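PDB 3RFX: uronate dehydrogenase from Agrobacterium tumefaciens, which catalyses the NAD-dependent oxidation of uronic acids such as galacturonate and glucuronate to the corresponding aldarolactones. Local coordinates for residues A[103-108]-A[155-160]; A[175-180]-A[209-214]. The protein carries 1 engineered substitution. All blocks are in the same frame, centred on the assembly; numbering follows the deposited sequence.

Contact 1 of 2, residues A[103-108]-A[155-160]; sequences QPRIVF and GQETAL
Ile106, Val107 and Phe108 pair in parallel with Thr158, Ala159 and Leu160, the two strand axes 4.7 Å apart and 11° from parallel. Three backbone bonds make the ladder: Ile106 N to Glu157 O, Ala159 N to Ile106 O (2.9 Å) and Phe108 N to Ala159 O. Thr158 CA adds a CA-H...O contact to Ile106 O.

Polar side chains extend the pairing at the N-terminal ends of the two strands. The Gln156 chain bends at chi2 (71°), which brings its amide across to the other segment; NE2 gives one hydrogen to Pro104 O at 2.9 Å and the other to Glu157 O at 3.1 Å. Both acceptors lie near the amide plane, so the two bonds fix its rotation, while OE1 rests against Gln103 CB. Glu157 O thereby accepts from two donors. Arg105 NH2 forms a salt bridge with Glu157 OE1 at 2.8 Å, approaching from above the carboxylate plane, with guanidinium and carboxylate 83° apart. A water joins Arg105 NE to the same oxygen, and another links Gln103 O to Glu157 N. Each charged group has further partners: Arg105 NH1 bonds to Ala195 O and Val192 O, and Glu157 OE2 to the amides of Leu198 and Gly199.

Apolar contacts lie on the face of Ile106, Thr158, Phe108 and Leu160. Thr158 CG2 meets Phe108 CB at 3.7 Å, and Leu160 CD2 approaches the Phe108 ring obliquely at CD2. Helices 80-100 and 135-154 pack on this face; Val107 and Ala159 point to the other, against helix 182-194. Strands 105-111 and 158-163, joined through helix 135-154, form a beta-alpha-beta unit of the parallel Rossmann-fold sheet.

Contact 2 of 2, residues A[175-180]-A[209-214]; sequences MLSTWF and NDAGWW
Ser177 lies at the centre of the contact, with its CB over one face of the Trp213 indole and its hydroxyl bonded to Ala211 O. The CH-pi contact places CB 3.6 Å from the centroid of the five-membered ring, 26° off the normal. With OG anti to the carbonyl carbon (chi1 -58°), the hydroxyl reaches Ala211 O at 2.7 Å and approaches from above that carbonyl's plane.

Next to it, Thr178 CG2 meets the six-membered part of the same indole obliquely, 3.4 Å from Trp213 CZ3. Asn209 spans the end of helix 175-178: its ND2 donates to Ser177 O at 3.0 Å, well above the carbonyl plane, and to Trp179 O at 3.0 Å on an in-plane lone pair. Both acceptors lie close to the amide plane, so the two N-H bonds fix the rotation of the amide, and OD1 lies at the edge of the Trp179 ring. Asn209 also opens a type I beta turn ending at Gly212, so a turn in the loop after strand 202-205 packs against a one-turn helix at its C-terminal end.

Two waters complete this polar seam, one between Leu176 O and Ala211 N, the other between Ser177 O and Trp213 N.

Farther out, Ala230 N bonds to Asn209 OD1, which probably helps to hold the amide in this orientation, and the bond between Thr178 OG1 and Ser165 OG is consistent with the rotamer that presents CG2 to Trp213. Trp179 NE1 reaches Thr167 O, and Trp214 NE1 reaches Gln254 OE1. Phe221 of a neighbouring subunit packs on Trp213, and Gly223 of that subunit packs on Ala211.

In the fold
Both contacts are largely buried, but they lie on opposite sides of the chain's centre, with centres 25 Å apart and nearest atoms about 8 Å apart. Contact 1 belongs to the central sheet, where regular parallel backbone pairing is flanked by helices on both faces and its ion pair lies at the N-terminal ends of the two strands. Contact 2 lies beyond the sheet, between a short helix and a loop, and depends on an asparagine amide, a serine hydroxyl, bridging waters and indole packing. They share no helix or strand, though strand 158-163 is followed in the chain by helix 175-178. A second subunit reaches contact 2, whereas no other chain touches contact 1.

Contact 1 of 2, residues A[103-108]-A[155-160]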
ATOM      1  N   GLN A 103      20.101 -18.413 -25.012  1.00 18.63           N
ATOM      2  CA  GLN A 103      19.066 -17.595 -24.369  1.00 17.85           C
ATOM      3  C   GLN A 103      18.945 -16.205 -24.974  1.00 16.04           C
ATOM      4  O   GLN A 103      19.051 -15.202 -24.271  1.00 17.59           O
ATOM      5  CB  GLN A 103      19.287 -17.535 -22.845  1.00 16.30           C
ATOM      6  CG  GLN A 103      19.213 -18.915 -22.229  1.00 17.17           C
ATOM      7  CD  GLN A 103      19.423 -18.963 -20.724  1.00 22.85           C
ATOM      8  OE1 GLN A 103      19.364 -20.040 -20.132  1.00 23.88           O
ATOM      9  NE2 GLN A 103      19.655 -17.812 -20.102  1.00 18.40           N
ATOM     10  N   PRO A 104      18.703 -16.138 -26.292  1.00 16.97           N
ATOM     11  CA  PRO A 104      18.475 -14.839 -26.924  1.00 16.86           C
ATOM     12  C   PRO A 104      17.304 -14.146 -26.214  1.00 17.27           C
ATOM     13  O   PRO A 104      16.328 -14.812 -25.856  1.00 15.39           O
ATOM     14  CB  PRO A 104      18.068 -15.222 -28.355  1.00 14.94           C
ATOM     15  CG  PRO A 104      17.518 -16.610 -28.222  1.00 17.32           C
ATOM     16  CD  PRO A 104      18.419 -17.252 -27.210  1.00 18.97           C
ATOM     17  N   ARG A 105      17.424 -12.844 -25.995  1.00 13.19           N
ATOM     18  CA  ARG A 105      16.383 -12.070 -25.323  1.00 15.21           C
ATOM     19  C   ARG A 105      15.075 -12.134 -26.120  1.00 16.76           C
ATOM     20  O   ARG A 105      15.094 -12.076 -27.353  1.00 14.64           O
ATOM     21  CB  ARG A 105      16.852 -10.624 -25.180  1.00 14.15           C
ATOM     22  CG  ARG A 105      15.918  -9.715 -24.397  1.00 15.99           C
ATOM     23  CD  ARG A 105      16.598  -8.392 -24.099  1.00 17.50           C
ATOM     24  NE  ARG A 105      17.649  -8.543 -23.085  1.00 14.70           N
ATOM     25  CZ  ARG A 105      18.416  -7.542 -22.665  1.00 16.52           C
ATOM     26  NH1 ARG A 105      18.246  -6.329 -23.168  1.00 16.18           N
ATOM     27  NH2 ARG A 105      19.354  -7.750 -21.736  1.00 19.31           N
ATOM     28  N   ILE A 106      13.952 -12.241 -25.407  1.00 15.39           N
ATOM     29  CA  ILE A 106      12.638 -12.402 -26.033  1.00 14.27           C
ATOM     30  C   ILE A 106      11.701 -11.225 -25.756  1.00 17.76           C
ATOM     31  O   ILE A 106      11.571 -10.781 -24.614  1.00 14.76           O
ATOM     32  CB  ILE A 106      11.965 -13.686 -25.536  1.00 14.56           C
ATOM     33  CG1 ILE A 106      12.795 -14.906 -25.955  1.00 15.52           C
ATOM     34  CG2 ILE A 106      10.512 -13.803 -26.056  1.00 16.89           C
ATOM     35  CD1 ILE A 106      12.426 -16.161 -25.213  1.00 14.38           C
ATOM     36  N   VAL A 107      11.075 -10.701 -26.806  1.00 13.82           N
ATOM     37  CA  VAL A 107       9.911  -9.827 -26.626  1.00 14.02           C
ATOM     38  C   VAL A 107       8.687 -10.710 -26.846  1.00 16.84           C
ATOM     39  O   VAL A 107       8.458 -11.196 -27.952  1.00 16.57           O
ATOM     40  CB  VAL A 107       9.906  -8.636 -27.610  1.00 14.01           C
ATOM     41  CG1 VAL A 107       8.600  -7.821 -27.492  1.00 15.59           C
ATOM     42  CG2 VAL A 107      11.096  -7.727 -27.363  1.00 14.92           C
ATOM     43  N   PHE A 108       7.926 -10.957 -25.787  1.00 14.46           N
ATOM     44  CA  PHE A 108       6.750 -11.813 -25.872  1.00 12.36           C
ATOM     45  C   PHE A 108       5.489 -10.977 -26.084  1.00 18.09           C
ATOM     46  O   PHE A 108       5.226 -10.052 -25.324  1.00 15.05           O
ATOM     47  CB  PHE A 108       6.612 -12.631 -24.587  1.00 14.40           C
ATOM     48  CG  PHE A 108       5.349 -13.447 -24.508  1.00 16.93           C
ATOM     49  CD1 PHE A 108       4.956 -14.254 -25.565  1.00 19.33           C
ATOM     50  CD2 PHE A 108       4.567 -13.429 -23.361  1.00 16.48           C
ATOM     51  CE1 PHE A 108       3.802 -15.024 -25.485  1.00 17.42           C
ATOM     52  CE2 PHE A 108       3.406 -14.198 -23.277  1.00 15.58           C
ATOM     53  CZ  PHE A 108       3.031 -14.999 -24.335  1.00 16.53           C
ATOM     54  N   GLY A 155      17.834 -17.492 -15.940  1.00 15.12           N
ATOM     55  CA  GLY A 155      18.232 -16.140 -16.284  1.00 14.33           C
ATOM     56  C   GLY A 155      17.786 -15.674 -17.665  1.00 13.60           C
ATOM     57  O   GLY A 155      18.197 -14.613 -18.137  1.00 13.92           O
ATOM     58  N   GLN A 156      16.955 -16.469 -18.328  1.00 14.66           N
ATOM     59  CA  GLN A 156      16.390 -16.065 -19.621  1.00 14.39           C
ATOM     60  C   GLN A 156      15.581 -14.769 -19.440  1.00 12.84           C
ATOM     61  O   GLN A 156      14.705 -14.710 -18.581  1.00 14.91           O
ATOM     62  CB  GLN A 156      15.482 -17.179 -20.153  1.00 13.28           C
ATOM     63  CG  GLN A 156      14.614 -16.783 -21.361  1.00 11.87           C
ATOM     64  CD  GLN A 156      15.416 -16.610 -22.635  1.00 15.38           C
ATOM     65  OE1 GLN A 156      16.066 -17.551 -23.093  1.00 17.89           O
ATOM     66  NE2 GLN A 156      15.373 -15.408 -23.219  1.00 13.78           N
ATOM     67  N   GLU A 157      15.877 -13.740 -20.230  1.00 13.12           N
ATOM     68  CA  GLU A 157      15.183 -12.457 -20.104  1.00 14.25           C
ATOM     69  C   GLU A 157      14.084 -12.287 -21.153  1.00 14.64           C
ATOM     70  O   GLU A 157      14.272 -12.611 -22.331  1.00 13.35           O
ATOM     71  CB  GLU A 157      16.174 -11.292 -20.199  1.00 15.37           C
ATOM     72  CG  GLU A 157      17.231 -11.299 -19.086  1.00 17.10           C
ATOM     73  CD  GLU A 157      18.146 -10.087 -19.152  1.00 20.29           C
ATOM     74  OE1 GLU A 157      18.980 -10.022 -20.075  1.00 23.85           O
ATOM     75  OE2 GLU A 157      18.015  -9.189 -18.297  1.00 19.44           O
ATOM     76  N   THR A 158      12.944 -11.761 -20.713  1.00 13.96           N
ATOM     77  CA  THR A 158      11.761 -11.622 -21.568  1.00 11.53           C
ATOM     78  C   THR A 158      11.031 -10.338 -21.182  1.00 14.09           C
ATOM     79  O   THR A 158      10.846 -10.063 -19.996  1.00 14.34           O
ATOM     80  CB  THR A 158      10.764 -12.794 -21.340  1.00 13.68           C
ATOM     81  OG1 THR A 158      11.390 -14.058 -21.615  1.00 13.85           O
ATOM     82  CG2 THR A 158       9.498 -12.637 -22.211  1.00 11.99           C
ATOM     83  N   ALA A 159      10.622  -9.552 -22.170  1.00 10.46           N
ATOM     84  CA  ALA A 159       9.673  -8.463 -21.920  1.00 11.45           C
ATOM     85  C   ALA A 159       8.271  -9.014 -22.145  1.00 11.40           C
ATOM     86  O   ALA A 159       7.958  -9.468 -23.242  1.00 13.06           O
ATOM     87  CB  ALA A 159       9.933  -7.293 -22.870  1.00 12.78           C
ATOM     88  N   LEU A 160       7.435  -8.989 -21.110  1.00 13.22           N
ATOM     89  CA  LEU A 160       6.065  -9.499 -21.221  1.00 12.71           C
ATOM     90  C   LEU A 160       5.135  -8.361 -21.634  1.00 14.86           C
ATOM     91  O   LEU A 160       4.617  -7.623 -20.789  1.00 13.57           O
ATOM     92  CB  LEU A 160       5.609 -10.093 -19.888  1.00 14.33           C
ATOM     93  CG  LEU A 160       6.522 -11.179 -19.312  1.00 14.01           C
ATOM     94  CD1 LEU A 160       6.073 -11.549 -17.907  1.00 13.46           C
ATOM     95  CD2 LEU A 160       6.545 -12.402 -20.232  1.00 14.15           C
TER
HETATM   96  O   HOH W   1      18.218 -13.764 -22.031  1.00 18.62           O
HETATM   97  O   HOH W   2      20.195 -14.949 -20.549  1.00 23.07           O
HETATM   98  O   HOH W   3      19.059 -11.122 -22.415  1.00 18.74           O

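Contact 2 of 2, residues A[175-180]-A[209-214]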
ATOM      1  N   MET A 175     -10.386   1.916 -27.974  1.00 12.38           N
ATOM      2  CA  MET A 175      -9.019   2.179 -28.431  1.00 13.27           C
ATOM      3  C   MET A 175      -8.503   3.556 -28.059  1.00 14.31           C
ATOM      4  O   MET A 175      -7.305   3.827 -28.160  1.00 12.19           O
ATOM      5  CB  MET A 175      -8.880   1.942 -29.937  1.00 13.21           C
ATOM      6  CG  MET A 175      -9.112   0.496 -30.317  1.00 15.57           C
ATOM      7  SD  MET A 175      -8.570   0.183 -32.004  1.00 17.99           S
ATOM      8  CE  MET A 175      -9.382  -1.384 -32.310  1.00 21.26           C
ATOM      9  N   LEU A 176      -9.390   4.442 -27.624  1.00 11.33           N
ATOM     10  CA  LEU A 176      -8.912   5.715 -27.084  1.00 12.65           C
ATOM     11  C   LEU A 176      -8.074   5.451 -25.833  1.00 11.33           C
ATOM     12  O   LEU A 176      -7.297   6.307 -25.412  1.00 12.54           O
ATOM     13  CB  LEU A 176     -10.079   6.641 -26.736  1.00 12.65           C
ATOM     14  CG  LEU A 176     -10.875   7.093 -27.958  1.00 13.95           C
ATOM     15  CD1 LEU A 176     -12.091   7.927 -27.535  1.00 16.45           C
ATOM     16  CD2 LEU A 176      -9.969   7.896 -28.904  1.00 17.55           C
ATOM     17  N   SER A 177      -8.257   4.275 -25.239  1.00 12.09           N
ATOM     18  CA  SER A 177      -7.470   3.878 -24.074  1.00 11.77           C
ATOM     19  C   SER A 177      -6.413   2.838 -24.430  1.00 13.84           C
ATOM     20  O   SER A 177      -5.312   2.882 -23.887  1.00 13.04           O
ATOM     21  CB  SER A 177      -8.369   3.332 -22.952  1.00 13.17           C
ATOM     22  OG  SER A 177      -9.342   4.299 -22.560  1.00 12.61           O
ATOM     23  N   THR A 178      -6.749   1.903 -25.323  1.00 11.56           N
ATOM     24  CA  THR A 178      -5.893   0.733 -25.556  1.00 13.10           C
ATOM     25  C   THR A 178      -4.927   0.833 -26.738  1.00 12.58           C
ATOM     26  O   THR A 178      -4.067  -0.038 -26.904  1.00 13.61           O
ATOM     27  CB  THR A 178      -6.720  -0.558 -25.755  1.00 15.12           C
ATOM     28  OG1 THR A 178      -7.534  -0.422 -26.924  1.00 12.28           O
ATOM     29  CG2 THR A 178      -7.613  -0.846 -24.544  1.00 14.54           C
ATOM     30  N   TRP A 179      -5.066   1.872 -27.555  1.00 13.20           N
ATOM     31  CA  TRP A 179      -4.259   1.993 -28.769  1.00 12.88           C
ATOM     32  C   TRP A 179      -2.774   1.919 -28.464  1.00 13.52           C
ATOM     33  O   TRP A 179      -2.284   2.579 -27.550  1.00 13.06           O
ATOM     34  CB  TRP A 179      -4.542   3.312 -29.486  1.00 13.77           C
ATOM     35  CG  TRP A 179      -3.889   3.426 -30.848  1.00 12.22           C
ATOM     36  CD1 TRP A 179      -3.891   2.488 -31.841  1.00 14.43           C
ATOM     37  CD2 TRP A 179      -3.168   4.551 -31.359  1.00 12.83           C
ATOM     38  NE1 TRP A 179      -3.207   2.960 -32.940  1.00 14.80           N
ATOM     39  CE2 TRP A 179      -2.753   4.225 -32.667  1.00 13.55           C
ATOM     40  CE3 TRP A 179      -2.829   5.808 -30.837  1.00 14.11           C
ATOM     41  CZ2 TRP A 179      -2.025   5.108 -33.462  1.00 13.74           C
ATOM     42  CZ3 TRP A 179      -2.104   6.682 -31.622  1.00 12.89           C
ATOM     43  CH2 TRP A 179      -1.709   6.327 -32.924  1.00 16.22           C
ATOM     44  N   PHE A 180      -2.076   1.112 -29.255  1.00 13.92           N
ATOM     45  CA  PHE A 180      -0.618   0.980 -29.186  1.00 13.50           C
ATOM     46  C   PHE A 180      -0.133   1.203 -30.611  1.00 13.30           C
ATOM     47  O   PHE A 180      -0.300   0.328 -31.460  1.00 15.33           O
ATOM     48  CB  PHE A 180      -0.269  -0.436 -28.744  1.00 12.46           C
ATOM     49  CG  PHE A 180       1.172  -0.618 -28.296  1.00 13.81           C
ATOM     50  CD1 PHE A 180       1.968   0.474 -27.964  1.00 13.12           C
ATOM     51  CD2 PHE A 180       1.700  -1.893 -28.173  1.00 15.93           C
ATOM     52  CE1 PHE A 180       3.289   0.287 -27.532  1.00 17.10           C
ATOM     53  CE2 PHE A 180       3.011  -2.090 -27.736  1.00 15.72           C
ATOM     54  CZ  PHE A 180       3.798  -1.005 -27.415  1.00 15.74           C
ATOM     55  N   ASN A 209      -1.661   7.454 -24.171  1.00 13.71           N
ATOM     56  CA  ASN A 209      -3.041   7.899 -24.340  1.00 14.72           C
ATOM     57  C   ASN A 209      -3.567   8.643 -23.117  1.00 13.48           C
ATOM     58  O   ASN A 209      -3.438   8.156 -21.992  1.00 13.21           O
ATOM     59  CB  ASN A 209      -3.930   6.682 -24.633  1.00 13.35           C
ATOM     60  CG  ASN A 209      -3.403   5.840 -25.788  1.00 11.75           C
ATOM     61  OD1 ASN A 209      -2.834   6.374 -26.745  1.00 12.96           O
ATOM     62  ND2 ASN A 209      -3.552   4.522 -25.685  1.00 10.98           N
ATOM     63  N   ASP A 210      -4.163   9.816 -23.328  1.00 13.88           N
ATOM     64  CA  ASP A 210      -4.771  10.555 -22.218  1.00 15.03           C
ATOM     65  C   ASP A 210      -5.713   9.653 -21.429  1.00 14.17           C
ATOM     66  O   ASP A 210      -5.785   9.749 -20.207  1.00 14.74           O
ATOM     67  CB  ASP A 210      -5.554  11.778 -22.710  1.00 15.30           C
ATOM     68  CG  ASP A 210      -4.657  12.918 -23.155  1.00 21.30           C
ATOM     69  OD1 ASP A 210      -3.416  12.782 -23.083  1.00 18.81           O
ATOM     70  OD2 ASP A 210      -5.210  13.958 -23.576  1.00 18.97           O
ATOM     71  N   ALA A 211      -6.445   8.781 -22.130  1.00 11.79           N
ATOM     72  CA  ALA A 211      -7.397   7.888 -21.462  1.00 12.90           C
ATOM     73  C   ALA A 211      -6.863   6.498 -21.109  1.00 10.87           C
ATOM     74  O   ALA A 211      -7.647   5.579 -20.866  1.00 12.12           O
ATOM     75  CB  ALA A 211      -8.694   7.769 -22.287  1.00 12.89           C
ATOM     76  N   GLY A 212      -5.539   6.334 -21.074  1.00 13.27           N
ATOM     77  CA  GLY A 212      -4.942   5.051 -20.726  1.00 10.71           C
ATOM     78  C   GLY A 212      -5.349   4.550 -19.345  1.00 12.56           C
ATOM     79  O   GLY A 212      -5.590   5.356 -18.427  1.00 14.39           O
ATOM     80  N   TRP A 213      -5.421   3.223 -19.200  1.00 10.78           N
ATOM     81  CA  TRP A 213      -5.826   2.570 -17.960  1.00 10.43           C
ATOM     82  C   TRP A 213      -4.641   2.018 -17.164  1.00 11.54           C
ATOM     83  O   TRP A 213      -4.832   1.524 -16.057  1.00 11.87           O
ATOM     84  CB  TRP A 213      -6.724   1.359 -18.257  1.00 10.20           C
ATOM     85  CG  TRP A 213      -7.947   1.651 -19.093  1.00 11.82           C
ATOM     86  CD1 TRP A 213      -8.710   2.776 -19.076  1.00 12.24           C
ATOM     87  CD2 TRP A 213      -8.546   0.764 -20.047  1.00 11.92           C
ATOM     88  NE1 TRP A 213      -9.764   2.648 -19.979  1.00 12.76           N
ATOM     89  CE2 TRP A 213      -9.670   1.422 -20.587  1.00 11.16           C
ATOM     90  CE3 TRP A 213      -8.230  -0.523 -20.500  1.00 13.81           C
ATOM     91  CZ2 TRP A 213     -10.484   0.832 -21.555  1.00 12.44           C
ATOM     92  CZ3 TRP A 213      -9.035  -1.105 -21.470  1.00 12.92           C
ATOM     93  CH2 TRP A 213     -10.148  -0.431 -21.980  1.00 12.62           C
ATOM     94  N   TRP A 214      -3.440   2.070 -17.742  1.00 13.69           N
ATOM     95  CA  TRP A 214      -2.319   1.244 -17.264  1.00 12.61           C
ATOM     96  C   TRP A 214      -1.091   2.051 -16.849  1.00 13.54           C
ATOM     97  O   TRP A 214      -0.750   3.039 -17.475  1.00 12.99           O
ATOM     98  CB  TRP A 214      -1.909   0.220 -18.338  1.00 11.35           C
ATOM     99  CG  TRP A 214      -3.049  -0.649 -18.798  1.00 11.45           C
ATOM    100  CD1 TRP A 214      -4.056  -1.169 -18.021  1.00 11.30           C
ATOM    101  CD2 TRP A 214      -3.290  -1.108 -20.130  1.00 10.06           C
ATOM    102  NE1 TRP A 214      -4.911  -1.914 -18.799  1.00 11.91           N
ATOM    103  CE2 TRP A 214      -4.466  -1.891 -20.095  1.00 12.28           C
ATOM    104  CE3 TRP A 214      -2.634  -0.927 -21.354  1.00 10.54           C
ATOM    105  CZ2 TRP A 214      -4.997  -2.488 -21.238  1.00 12.90           C
ATOM    106  CZ3 TRP A 214      -3.165  -1.521 -22.489  1.00 13.32           C
ATOM    107  CH2 TRP A 214      -4.330  -2.298 -22.421  1.00 13.68           C
TER
HETATM  108  O   HOH W   4      -6.893   9.033 -25.001  1.00 15.14           O
HETATM  109  O   HOH W   5      -4.859   1.500 -21.484  1.00 14.38           O